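Local coordinates for protein poly-beta-hydroxybuterate polymerase (Cupriavidus necator, PDB 5T6O) that forms the catalytic domain of a class I polyhydroxybutyrate synthase, which builds its polyester without a template, probably through acyltransferase chemistry, at residues V75-P80 against D90-H95; R105-Q110 against A372-I377; D54-S59 against P219-F224. The protein carries 1 engineered substitution. All coordinates share one frame; numbering follows the deposited sequence.

The three contacts sample different levels of one alpha/beta hydrolase fold. Contact 1 lies inside the core, where the end of strand 72-77 meets the start of helix 89-108. Contact 2 uses the other end of the same helix, at the surface, where a late loop leads into edge strand 378-379; the two centres are about 19 Å apart. Contact 3, about 24 Å from contact 1 and 30 Å from contact 2 between centres, joins the loop after strand 40-43 to helix 220-227. Along the chain contact 1 closes before contact 2 opens and is nested within the span closed by contact 3, whereas contacts 2 and 3 interleave, so distant parts of the sequence are tied around one central sheet.

Contact 1 of 3, residues V75-P80 against D90-H95; sequences VSWRNP and DDYIEH
Tyr92 meets Trp77 and Pro80 in a beta-alpha-beta crossover of the alpha/beta hydrolase fold, in which strand 72-77 leads through helix 89-108 to the parallel strand 113-118. From CB on the first turns of the helix, the tyrosine side chain reaches toward the strand end. Its CD2 lies 3.4 Å from Trp77 CZ3, and CE2 follows at 3.8 Å from that same CZ3. The planes are nearly parallel, 16° apart, yet the six-membered indole ring and the phenol are slid so far that they barely overlap, with centroids separated by 5.4 Å. Trp77 reaches this place with CG anti to its carbonyl carbon (chi1 -62°). Val75 CG1 rests 3.8 Å above the centre of one indole face, while Trp77 NE1 is hydrogen-bonded to Pro44 O, and the two together restrict the rotation of the ring. Trp236 meets the tyrosine ring as well, and Pro233 touches it. At the tip, Tyr92 OH comes within 3.9 Å of Pro80 CG, the two side chains crossing at about a right angle. The buried hydroxyl shares a water, 2.6 Å from Tyr92 OH, that also donates to Arg78 O at 2.9 Å.

Contact 2 of 3, residues R105-Q110 against A372-I377; sequences RDISGQ and ARYRAI
The C-terminal end of helix 89-108, the connecting helix between parallel strands 72-77 and 113-118 of the alpha/beta hydrolase fold, packs here against Tyr374 in the loop that leads into edge strand 378-379. This surface contact shows how one aromatic ring can be held by unlike neighbours. Asp106 comes to the edge of the ring, in its plane: OD1 lies 3.7 Å from Tyr374 CE2, and the carboxylate is turned almost perpendicular to the phenol, 82° between planes. Extended away from the helix backbone with CG anti to N (chi1 -173°), the aspartate also has a firmer partner, because its OD1 accepts from the side-chain amide of Asn371. The oxygen of that amide takes the backbone N-H of Tyr374, so Asn371 bridges helix and loop and positions the carboxylate beside the ring.

Ile107 supplies the apolar part. Its CG1 is 3.9 Å from Tyr374 CD2, and CD1 reaches to 4.0 Å from Tyr374 CB, the two side chains passing at a slant. From its own loop Arg373 lays CG 3.6 Å above one face of the phenol, offset toward the rim, and Val103 and Arg99, one and two turns back along the helix, also touch the tyrosine.

Just beyond, Gly109, with positive phi, is the first residue to leave the helix. Ser108 OG secures this exit twice: it donates to Arg105 O at 2.9 Å and, in an ST turn, accepts from Gln110 N at 3.0 Å.

Contact 3 of 3, residues D54-S59 against P219-F224; sequences DLQPES and PFDLLF
Gln56, which faces Asp221 across this contact, gives its backbone N-H to Ser59 OG at 3.0 Å, with an N-H...O angle of 153°. Ser59 N returns a bond to Gln56 O, also at 3.0 Å, closing a tight turn in the loop between strand 40-43 and helix 61-67 of the alpha/beta hydrolase fold. Held in this way, the turn presents Gln56, with Leu55 just ahead of it, to the first turn of helix 220-227, part of the insertion that separates strands 140-146 and 272-277 of the central sheet.

Asp221 is the residue they meet. Its OD2 comes 3.5 Å from Leu55 CD2, and the same methyl lies 3.7 Å from Asp221 CG; the two side chains run obliquely to each other. Leu55 brings this methyl forward with CG anti to the backbone N (chi1 -168°). Gln56, its chain extended beyond CG, also passes the acid obliquely, the amide plane nearly perpendicular to the carboxylate at 87°.

With Pro219 at the N-cap, Asp221 sits where the helix dipole would probably favour a negative charge. Phe3 touches this aspartate too and meets the ring of Phe224. At this end of the helix, Pro219 and Leu222 pack on His166 and Glu164 of a second subunit. The other carboxylate oxygen, Asp221 OD1, turns back to its own helix, taking a weak, bent bond from Leu222 N at 2.8 Å.

Contact 1 of 3, residues V75-P80 against D90-H95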
loop_
_atom_site.group_PDB
_atom_site.type_symbol
_atom_site.label_atom_id
_atom_site.label_comp_id
_atom_site.label_asym_id
_atom_site.label_seq_id
_atom_site.Cartn_x
_atom_site.Cartn_y
_atom_site.Cartn_z
ATOM N N VAL A 75 18.686 -31.657 7.324
ATOM C CA VAL A 75 19.657 -31.394 6.267
ATOM C C VAL A 75 20.529 -30.205 6.667
ATOM O O VAL A 75 20.046 -29.075 6.749
ATOM C CB VAL A 75 18.939 -31.119 4.943
ATOM C CG1 VAL A 75 19.929 -30.676 3.880
ATOM C CG2 VAL A 75 18.157 -32.351 4.509
ATOM N N SER A 76 21.825 -30.453 6.902
ATOM C CA SER A 76 22.799 -29.389 7.134
ATOM C C SER A 76 23.598 -29.202 5.849
ATOM O O SER A 76 24.419 -30.054 5.496
ATOM C CB SER A 76 23.716 -29.728 8.309
ATOM O OG SER A 76 24.709 -28.738 8.467
ATOM N N TRP A 77 23.361 -28.087 5.159
ATOM C CA TRP A 77 23.917 -27.898 3.824
ATOM C C TRP A 77 25.415 -27.638 3.875
ATOM O O TRP A 77 25.916 -26.940 4.765
ATOM C CB TRP A 77 23.249 -26.711 3.136
ATOM C CG TRP A 77 21.776 -26.871 2.920
ATOM C CD1 TRP A 77 20.764 -26.431 3.721
ATOM C CD2 TRP A 77 21.166 -27.495 1.801
ATOM N NE1 TRP A 77 19.547 -26.749 3.162
ATOM C CE2 TRP A 77 19.769 -27.403 1.977
ATOM C CE3 TRP A 77 21.669 -28.124 0.658
ATOM C CZ2 TRP A 77 18.865 -27.923 1.051
ATOM C CZ3 TRP A 77 20.767 -28.631 -0.269
ATOM C CH2 TRP A 77 19.388 -28.534 -0.063
ATOM N N ARG A 78 26.120 -28.182 2.893
ATOM C CA ARG A 78 27.490 -27.759 2.640
ATOM C C ARG A 78 27.511 -26.263 2.345
ATOM O O ARG A 78 26.581 -25.726 1.742
ATOM C CB ARG A 78 28.055 -28.541 1.451
ATOM C CG ARG A 78 29.483 -28.179 1.067
ATOM C CD ARG A 78 30.445 -29.168 1.644
ATOM N NE ARG A 78 31.804 -28.905 1.181
ATOM C CZ ARG A 78 32.324 -29.396 0.055
ATOM N NH1 ARG A 78 31.593 -30.175 -0.736
ATOM N NH2 ARG A 78 33.581 -29.105 -0.280
ATOM N N ASN A 79 28.555 -25.579 2.809
ATOM C CA ASN A 79 28.774 -24.201 2.385
ATOM C C ASN A 79 29.700 -24.274 1.174
ATOM O O ASN A 79 30.897 -24.509 1.339
ATOM C CB ASN A 79 29.380 -23.368 3.520
ATOM C CG ASN A 79 29.132 -21.883 3.342
ATOM O OD1 ASN A 79 28.635 -21.465 2.301
ATOM N ND2 ASN A 79 29.478 -21.080 4.356
ATOM N N PRO A 80 29.187 -24.124 -0.049
ATOM C CA PRO A 80 29.963 -24.536 -1.226
ATOM C C PRO A 80 31.249 -23.742 -1.400
ATOM O O PRO A 80 31.312 -22.542 -1.119
ATOM C CB PRO A 80 28.998 -24.299 -2.397
ATOM C CG PRO A 80 27.951 -23.426 -1.869
ATOM C CD PRO A 80 27.827 -23.701 -0.410
ATOM N N ASP A 90 19.010 -28.411 -10.096
ATOM C CA ASP A 90 18.730 -29.843 -10.213
ATOM C C ASP A 90 19.687 -30.674 -9.367
ATOM O O ASP A 90 19.283 -31.682 -8.772
ATOM C CB ASP A 90 18.803 -30.289 -11.678
ATOM C CG ASP A 90 17.587 -29.859 -12.479
ATOM O OD1 ASP A 90 16.938 -28.877 -12.084
ATOM O OD2 ASP A 90 17.274 -30.507 -13.497
ATOM N N ASP A 91 20.964 -30.285 -9.322
ATOM C CA ASP A 91 21.922 -31.014 -8.495
ATOM C C ASP A 91 21.450 -31.059 -7.052
ATOM O O ASP A 91 21.508 -32.107 -6.391
ATOM C CB ASP A 91 23.301 -30.357 -8.551
ATOM C CG ASP A 91 24.008 -30.537 -9.879
ATOM O OD1 ASP A 91 23.668 -31.462 -10.656
ATOM O OD2 ASP A 91 24.937 -29.732 -10.125
ATOM N N TYR A 92 21.001 -29.911 -6.544
ATOM C CA TYR A 92 20.564 -29.821 -5.156
ATOM C C TYR A 92 19.306 -30.639 -4.927
ATOM O O TYR A 92 19.147 -31.249 -3.868
ATOM C CB TYR A 92 20.330 -28.359 -4.778
ATOM C CG TYR A 92 21.572 -27.643 -4.280
ATOM C CD1 TYR A 92 22.762 -27.687 -4.990
ATOM C CD2 TYR A 92 21.546 -26.926 -3.089
ATOM C CE1 TYR A 92 23.894 -27.029 -4.536
ATOM C CE2 TYR A 92 22.675 -26.262 -2.629
ATOM C CZ TYR A 92 23.839 -26.317 -3.350
ATOM O OH TYR A 92 24.958 -25.656 -2.882
ATOM N N ILE A 93 18.394 -30.648 -5.902
ATOM C CA ILE A 93 17.167 -31.430 -5.764
ATOM C C ILE A 93 17.492 -32.914 -5.667
ATOM O O ILE A 93 17.008 -33.618 -4.770
ATOM C CB ILE A 93 16.205 -31.141 -6.935
ATOM C CG1 ILE A 93 15.768 -29.667 -6.931
ATOM C CG2 ILE A 93 14.988 -32.054 -6.856
ATOM C CD1 ILE A 93 15.011 -29.242 -5.669
ATOM N N GLU A 94 18.332 -33.406 -6.586
ATOM C CA GLU A 94 18.624 -34.836 -6.651
ATOM C C GLU A 94 19.547 -35.275 -5.520
ATOM O O GLU A 94 19.269 -36.260 -4.823
ATOM C CB GLU A 94 19.264 -35.177 -7.994
ATOM C CG GLU A 94 19.366 -36.666 -8.229
ATOM C CD GLU A 94 18.017 -37.280 -8.554
ATOM O OE1 GLU A 94 17.448 -36.913 -9.611
ATOM O OE2 GLU A 94 17.526 -38.116 -7.759
ATOM N N HIS A 95 20.665 -34.576 -5.340
ATOM C CA HIS A 95 21.728 -35.079 -4.483
ATOM C C HIS A 95 21.634 -34.589 -3.046
ATOM O O HIS A 95 22.450 -34.997 -2.214
ATOM C CB HIS A 95 23.083 -34.711 -5.087
ATOM C CG HIS A 95 23.276 -35.244 -6.467
ATOM N ND1 HIS A 95 23.224 -36.593 -6.753
ATOM C CD2 HIS A 95 23.495 -34.615 -7.645
ATOM C CE1 HIS A 95 23.416 -36.770 -8.051
ATOM N NE2 HIS A 95 23.583 -35.586 -8.613
HETATM O O HOH W 1 24.608 -25.160 -0.319
#

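Contact 2 of 3, residues R105-Q110 against A372-I377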
loop_
_atom_site.group_PDB
_atom_site.type_symbol
_atom_site.label_atom_id
_atom_site.label_comp_id
_atom_site.label_asym_id
_atom_site.label_seq_id
_atom_site.Cartn_x
_atom_site.Cartn_y
_atom_site.Cartn_z
ATOM N N ARG A 105 14.363 -42.054 5.209
ATOM C CA ARG A 105 13.371 -43.118 5.104
ATOM C C ARG A 105 14.008 -44.490 5.311
ATOM O O ARG A 105 13.417 -45.371 5.947
ATOM C CB ARG A 105 12.688 -43.036 3.738
ATOM C CG ARG A 105 11.574 -44.025 3.519
ATOM C CD ARG A 105 10.880 -43.752 2.192
ATOM N NE ARG A 105 9.933 -44.809 1.861
ATOM C CZ ARG A 105 10.244 -45.901 1.172
ATOM N NH1 ARG A 105 9.315 -46.815 0.921
ATOM N NH2 ARG A 105 11.485 -46.079 0.731
ATOM N N ASP A 106 15.221 -44.683 4.791
ATOM C CA ASP A 106 15.907 -45.959 4.964
ATOM C C ASP A 106 16.228 -46.215 6.430
ATOM O O ASP A 106 15.984 -47.308 6.952
ATOM C CB ASP A 106 17.188 -45.981 4.134
ATOM C CG ASP A 106 17.854 -47.343 4.132
ATOM O OD1 ASP A 106 18.568 -47.673 5.105
ATOM O OD2 ASP A 106 17.662 -48.082 3.147
ATOM N N ILE A 107 16.799 -45.218 7.107
ATOM C CA ILE A 107 17.119 -45.376 8.522
ATOM C C ILE A 107 15.865 -45.672 9.327
ATOM O O ILE A 107 15.872 -46.530 10.215
ATOM C CB ILE A 107 17.834 -44.121 9.050
ATOM C CG1 ILE A 107 19.241 -44.039 8.461
ATOM C CG2 ILE A 107 17.839 -44.121 10.574
ATOM C CD1 ILE A 107 19.839 -42.660 8.538
ATOM N N SER A 108 14.772 -44.958 9.042
ATOM C CA SER A 108 13.546 -45.138 9.819
ATOM C C SER A 108 12.940 -46.522 9.628
ATOM O O SER A 108 12.223 -47.005 10.513
ATOM C CB SER A 108 12.512 -44.074 9.442
ATOM O OG SER A 108 11.876 -44.387 8.209
ATOM N N GLY A 109 13.196 -47.171 8.494
ATOM C CA GLY A 109 12.489 -48.411 8.230
ATOM C C GLY A 109 11.012 -48.244 7.945
ATOM O O GLY A 109 10.306 -49.242 7.800
ATOM N N GLN A 110 10.524 -47.008 7.846
ATOM C CA GLN A 110 9.116 -46.727 7.614
ATOM C C GLN A 110 8.835 -46.554 6.130
ATOM O O GLN A 110 9.696 -46.122 5.362
ATOM C CB GLN A 110 8.695 -45.458 8.353
ATOM C CG GLN A 110 8.630 -45.629 9.843
ATOM C CD GLN A 110 7.431 -46.444 10.251
ATOM O OE1 GLN A 110 6.292 -46.093 9.937
ATOM N NE2 GLN A 110 7.676 -47.547 10.934
ATOM N N ALA A 372 22.643 -50.078 10.318
ATOM C CA ALA A 372 23.865 -50.749 9.876
ATOM C C ALA A 372 24.480 -50.036 8.681
ATOM O O ALA A 372 25.701 -49.855 8.621
ATOM C CB ALA A 372 23.588 -52.212 9.528
ATOM N N ARG A 373 23.647 -49.603 7.732
ATOM C CA ARG A 373 24.163 -48.946 6.533
ATOM C C ARG A 373 24.726 -47.561 6.846
ATOM O O ARG A 373 25.726 -47.144 6.251
ATOM C CB ARG A 373 23.059 -48.849 5.477
ATOM C CG ARG A 373 23.502 -48.225 4.150
ATOM N N TYR A 374 24.102 -46.830 7.774
ATOM C CA TYR A 374 24.436 -45.425 8.032
ATOM C C TYR A 374 24.729 -45.237 9.520
ATOM O O TYR A 374 23.834 -44.853 10.276
ATOM C CB TYR A 374 23.288 -44.512 7.596
ATOM C CG TYR A 374 22.894 -44.612 6.143
ATOM C CD1 TYR A 374 23.664 -44.002 5.156
ATOM C CD2 TYR A 374 21.743 -45.296 5.753
ATOM C CE1 TYR A 374 23.310 -44.077 3.826
ATOM C CE2 TYR A 374 21.379 -45.375 4.414
ATOM C CZ TYR A 374 22.170 -44.756 3.460
ATOM O OH TYR A 374 21.843 -44.813 2.129
ATOM N N ARG A 375 25.959 -45.491 9.950
ATOM C CA ARG A 375 26.276 -45.293 11.357
ATOM C C ARG A 375 26.789 -43.873 11.596
ATOM O O ARG A 375 27.114 -43.131 10.665
ATOM C CB ARG A 375 27.296 -46.329 11.841
ATOM C CG ARG A 375 26.709 -47.722 12.110
ATOM C CD ARG A 375 25.524 -47.663 13.078
ATOM N NE ARG A 375 24.968 -48.991 13.349
ATOM C CZ ARG A 375 23.779 -49.210 13.907
ATOM N NH1 ARG A 375 22.999 -48.189 14.251
ATOM N NH2 ARG A 375 23.359 -50.452 14.112
ATOM N N ALA A 376 26.836 -43.491 12.871
ATOM C CA ALA A 376 27.264 -42.146 13.238
ATOM C C ALA A 376 28.675 -41.859 12.732
ATOM O O ALA A 376 29.572 -42.704 12.817
ATOM C CB ALA A 376 27.198 -41.968 14.761
ATOM N N ILE A 377 28.854 -40.656 12.196
ATOM C CA ILE A 377 30.124 -40.194 11.643
ATOM C C ILE A 377 30.845 -39.266 12.612
ATOM O O ILE A 377 32.042 -39.411 12.851
ATOM C CB ILE A 377 29.869 -39.495 10.288
ATOM C CG1 ILE A 377 29.389 -40.511 9.249
ATOM C CG2 ILE A 377 31.112 -38.742 9.822
ATOM C CD1 ILE A 377 28.897 -39.861 7.929
#

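Contact 3 of 3, residues D54-S59 against P219-F224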
loop_
_atom_site.group_PDB
_atom_site.type_symbol
_atom_site.label_atom_id
_atom_site.label_comp_id
_atom_site.label_asym_id
_atom_site.label_seq_id
_atom_site.Cartn_x
_atom_site.Cartn_y
_atom_site.Cartn_z
ATOM N N ASP A 54 17.573 -24.427 15.210
ATOM C CA ASP A 54 18.102 -24.999 16.458
ATOM C C ASP A 54 18.992 -23.943 17.110
ATOM O O ASP A 54 20.168 -24.155 17.367
ATOM C CB ASP A 54 18.877 -26.293 16.192
ATOM C CG ASP A 54 19.429 -26.927 17.477
ATOM O OD1 ASP A 54 18.794 -26.771 18.534
ATOM O OD2 ASP A 54 20.502 -27.574 17.429
ATOM N N LEU A 55 18.422 -22.759 17.346
ATOM C CA LEU A 55 19.244 -21.589 17.639
ATOM C C LEU A 55 19.862 -21.691 19.029
ATOM O O LEU A 55 20.980 -22.191 19.175
ATOM C CB LEU A 55 18.409 -20.308 17.468
ATOM C CG LEU A 55 19.187 -18.988 17.450
ATOM C CD1 LEU A 55 20.356 -19.017 16.456
ATOM C CD2 LEU A 55 18.248 -17.820 17.137
ATOM N N GLN A 56 19.167 -21.253 20.054
ATOM C CA GLN A 56 19.602 -21.574 21.401
ATOM C C GLN A 56 18.628 -22.574 22.017
ATOM O O GLN A 56 17.539 -22.794 21.478
ATOM C CB GLN A 56 19.701 -20.302 22.252
ATOM C CG GLN A 56 20.683 -19.290 21.672
ATOM C CD GLN A 56 20.854 -18.075 22.547
ATOM O OE1 GLN A 56 20.539 -16.958 22.145
ATOM N NE2 GLN A 56 21.362 -18.284 23.759
ATOM N N PRO A 57 19.004 -23.249 23.108
ATOM C CA PRO A 57 18.121 -24.299 23.634
ATOM C C PRO A 57 16.693 -23.838 23.904
ATOM O O PRO A 57 15.749 -24.564 23.569
ATOM C CB PRO A 57 18.838 -24.726 24.919
ATOM C CG PRO A 57 20.279 -24.567 24.565
ATOM C CD PRO A 57 20.342 -23.304 23.730
ATOM N N GLU A 58 16.505 -22.651 24.488
ATOM C CA GLU A 58 15.148 -22.197 24.784
ATOM C C GLU A 58 14.348 -21.955 23.513
ATOM O O GLU A 58 13.127 -22.151 23.504
ATOM C CB GLU A 58 15.187 -20.922 25.632
ATOM C CG GLU A 58 15.750 -21.120 27.026
ATOM N N SER A 59 15.017 -21.563 22.425
ATOM C CA SER A 59 14.360 -21.142 21.195
ATOM C C SER A 59 14.411 -22.196 20.101
ATOM O O SER A 59 13.996 -21.917 18.975
ATOM C CB SER A 59 15.009 -19.861 20.678
ATOM O OG SER A 59 16.370 -20.130 20.343
ATOM N N PRO A 219 17.380 -8.905 17.655
ATOM C CA PRO A 219 18.189 -9.673 18.612
ATOM C C PRO A 219 19.547 -10.045 18.038
ATOM O O PRO A 219 19.700 -10.280 16.838
ATOM C CB PRO A 219 17.341 -10.929 18.870
ATOM C CG PRO A 219 15.971 -10.584 18.413
ATOM C CD PRO A 219 16.170 -9.640 17.258
ATOM N N PHE A 220 20.536 -10.142 18.925
ATOM C CA PHE A 220 21.900 -10.404 18.474
ATOM C C PHE A 220 22.069 -11.821 17.925
ATOM O O PHE A 220 22.887 -12.038 17.019
ATOM C CB PHE A 220 22.889 -10.137 19.615
ATOM C CG PHE A 220 23.186 -8.660 19.833
ATOM C CD1 PHE A 220 22.235 -7.691 19.541
ATOM C CD2 PHE A 220 24.417 -8.248 20.295
ATOM C CE1 PHE A 220 22.497 -6.344 19.733
ATOM C CE2 PHE A 220 24.688 -6.900 20.486
ATOM C CZ PHE A 220 23.723 -5.947 20.201
ATOM N N ASP A 221 21.320 -12.802 18.432
ATOM C CA ASP A 221 21.509 -14.135 17.866
ATOM C C ASP A 221 20.920 -14.222 16.464
ATOM O O ASP A 221 21.472 -14.926 15.606
ATOM C CB ASP A 221 20.952 -15.231 18.790
ATOM C CG ASP A 221 19.484 -15.045 19.164
ATOM O OD1 ASP A 221 18.812 -14.121 18.668
ATOM O OD2 ASP A 221 18.987 -15.866 19.968
ATOM N N LEU A 222 19.836 -13.489 16.195
ATOM C CA LEU A 222 19.361 -13.372 14.820
ATOM C C LEU A 222 20.428 -12.746 13.934
ATOM O O LEU A 222 20.695 -13.231 12.832
ATOM C CB LEU A 222 18.064 -12.555 14.767
ATOM C CG LEU A 222 17.340 -12.391 13.425
ATOM C CD1 LEU A 222 15.888 -12.025 13.696
ATOM C CD2 LEU A 222 17.970 -11.306 12.578
ATOM N N LEU A 223 21.038 -11.652 14.391
ATOM C CA LEU A 223 22.043 -10.983 13.569
ATOM C C LEU A 223 23.261 -11.879 13.351
ATOM O O LEU A 223 23.857 -11.884 12.267
ATOM C CB LEU A 223 22.443 -9.657 14.215
ATOM C CG LEU A 223 21.314 -8.608 14.280
ATOM C CD1 LEU A 223 21.776 -7.357 15.014
ATOM C CD2 LEU A 223 20.867 -8.271 12.889
ATOM N N PHE A 224 23.639 -12.653 14.365
ATOM C CA PHE A 224 24.737 -13.600 14.194
ATOM C C PHE A 224 24.416 -14.626 13.117
ATOM O O PHE A 224 25.228 -14.873 12.214
ATOM C CB PHE A 224 25.047 -14.294 15.521
ATOM C CG PHE A 224 25.973 -15.468 15.383
ATOM C CD1 PHE A 224 27.342 -15.275 15.231
ATOM C CD2 PHE A 224 25.479 -16.768 15.412
ATOM C CE1 PHE A 224 28.196 -16.348 15.099
ATOM C CE2 PHE A 224 26.338 -17.851 15.282
ATOM C CZ PHE A 224 27.699 -17.636 15.137
#